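Local coordinates for polycomb protein Pcl (Drosophila melanogaster, PDB 5OQD) that establishes early repression of homeotic genes as part of a histone H3 methyltransferase complex, here seen through its second PHD finger and winged-helix domain, at residues B[111-114]-B[115-118]. Sequence-based numbering, arbitrary orientation.
Sequences YHHL and LNDI
Asp117 N donates to His113 O at 2.8 Å, and Ile118 N reaches the same His113 O at 3.2 Å. One carbonyl thus takes two donors, the first an i to i+4 helical bond and the second the longer span of a pi-type turn; a weak bond from Ile118 N to Leu114 O accompanies them. Two side chains cap the first turn of the helix: His113 ND1 accepts from Asn116 N at 3.0 Å, while Asp117 OD2 reaches back to accept from His113 N, also at 3.0 Å. His113 is the N-cap and its ring takes the N-H of the third helical residue, Asn116; the returning bond goes to the carboxylate of the next residue, Asp117, an arrangement that resembles a capping box shifted by one position. With CG anti to the backbone N (chi1 -166°), the imidazole swings over the first turn, and Asn116 N lies close to the ring plane. His113 N meets OD2 less ideally, from above the carboxylate plane and with an N-H...O angle of 138°. The turn joins strand 112-113, an outer strand of the three-stranded antiparallel sheet in the winged-helix domain, to helix 114-125; His112 and Leu114 make backbone bonds to Tyr171 and Ala169. Asn116 lays ND2 over one face of the His113 ring, offset toward the rim and 3.4 Å from His113 CG, the amide and ring planes 19° apart. Leu115 runs beside the same ring, its CB 3.5 Å from His113 CE1, and Phe170 meets that ring edge-to-face. On the buried side, Leu114 CD1 rests 3.9 Å from Ile118 CB. Ile118 CD1 lies 3.8 Å from His112 O, and the side chain continues onto Leu96 and Leu100 of helix 92-104, while Leu114 touches Met144 of helix 140-153.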
loop_
_atom_site.group_PDB
_atom_site.type_symbol
_atom_site.label_atom_id
_atom_site.label_comp_id
_atom_site.label_asym_id
_atom_site.label_seq_id
_atom_site.Cartn_x
_atom_site.Cartn_y
_atom_site.Cartn_z
ATOM N N TYR B 111 -8.843 1.370 -18.821
ATOM C CA TYR B 111 -8.092 2.462 -18.285
ATOM C C TYR B 111 -9.040 3.127 -17.356
ATOM O O TYR B 111 -10.133 2.692 -17.191
ATOM C CB TYR B 111 -7.786 3.465 -19.388
ATOM C CG TYR B 111 -6.604 3.161 -20.263
ATOM C CD1 TYR B 111 -6.717 2.331 -21.350
ATOM C CD2 TYR B 111 -5.386 3.733 -20.019
ATOM C CE1 TYR B 111 -5.640 2.058 -22.148
ATOM C CE2 TYR B 111 -4.303 3.459 -20.807
ATOM C CZ TYR B 111 -4.442 2.620 -21.864
ATOM O OH TYR B 111 -3.368 2.360 -22.642
ATOM N N HIS B 112 -8.619 4.223 -16.780
ATOM C CA HIS B 112 -9.425 5.004 -15.851
ATOM C C HIS B 112 -9.178 6.492 -16.067
ATOM O O HIS B 112 -8.034 6.948 -16.048
ATOM C CB HIS B 112 -9.115 4.625 -14.403
ATOM C CG HIS B 112 -9.481 3.215 -14.056
ATOM N ND1 HIS B 112 -8.786 2.127 -14.538
ATOM C CD2 HIS B 112 -10.467 2.718 -13.275
ATOM C CE1 HIS B 112 -9.331 1.018 -14.069
ATOM N NE2 HIS B 112 -10.352 1.349 -13.299
ATOM N N HIS B 113 -10.254 7.242 -16.279
ATOM C CA HIS B 113 -10.146 8.683 -16.470
ATOM C C HIS B 113 -9.664 9.341 -15.184
ATOM O O HIS B 113 -10.206 9.080 -14.109
ATOM C CB HIS B 113 -11.487 9.275 -16.905
ATOM C CG HIS B 113 -11.390 10.670 -17.440
ATOM N ND1 HIS B 113 -11.519 11.785 -16.640
ATOM C CD2 HIS B 113 -11.178 11.130 -18.696
ATOM C CE1 HIS B 113 -11.389 12.873 -17.381
ATOM N NE2 HIS B 113 -11.181 12.502 -18.631
ATOM N N LEU B 114 -8.642 10.184 -15.300
ATOM C CA LEU B 114 -8.040 10.825 -14.136
ATOM C C LEU B 114 -9.057 11.648 -13.353
ATOM O O LEU B 114 -9.203 11.469 -12.148
ATOM C CB LEU B 114 -6.866 11.710 -14.557
ATOM C CG LEU B 114 -6.183 12.493 -13.434
ATOM C CD1 LEU B 114 -5.691 11.555 -12.342
ATOM C CD2 LEU B 114 -5.038 13.334 -13.978
ATOM N N LEU B 115 -9.762 12.538 -14.046
ATOM C CA LEU B 115 -10.740 13.413 -13.408
ATOM C C LEU B 115 -11.987 12.668 -12.940
ATOM O O LEU B 115 -12.518 12.947 -11.866
ATOM C CB LEU B 115 -11.151 14.540 -14.361
ATOM C CG LEU B 115 -12.227 15.515 -13.878
ATOM C CD1 LEU B 115 -11.747 16.283 -12.655
ATOM C CD2 LEU B 115 -12.644 16.464 -14.992
ATOM N N ASN B 116 -12.449 11.719 -13.749
ATOM C CA ASN B 116 -13.719 11.048 -13.493
ATOM C C ASN B 116 -13.635 9.880 -12.514
ATOM O O ASN B 116 -14.552 9.661 -11.724
ATOM C CB ASN B 116 -14.321 10.554 -14.810
ATOM C CG ASN B 116 -14.629 11.686 -15.770
ATOM O OD1 ASN B 116 -14.807 12.833 -15.360
ATOM N ND2 ASN B 116 -14.698 11.368 -17.058
ATOM N N ASP B 117 -12.541 9.128 -12.567
ATOM C CA ASP B 117 -12.435 7.905 -11.780
ATOM C C ASP B 117 -11.336 7.828 -10.722
ATOM O O ASP B 117 -11.490 7.156 -9.704
ATOM C CB ASP B 117 -12.111 6.723 -12.696
ATOM C CG ASP B 117 -13.062 6.621 -13.872
ATOM O OD1 ASP B 117 -14.223 7.064 -13.738
ATOM O OD2 ASP B 117 -12.651 6.099 -14.929
ATOM N N ILE B 118 -10.227 8.519 -10.969
ATOM C CA ILE B 118 -9.075 8.460 -10.077
ATOM C C ILE B 118 -9.215 9.624 -9.101
ATOM O O ILE B 118 -9.058 9.452 -7.892
ATOM C CB ILE B 118 -7.722 8.580 -10.800
ATOM C CG1 ILE B 118 -7.611 7.525 -11.902
ATOM C CG2 ILE B 118 -6.571 8.455 -9.810
ATOM C CD1 ILE B 118 -6.347 7.632 -12.723
#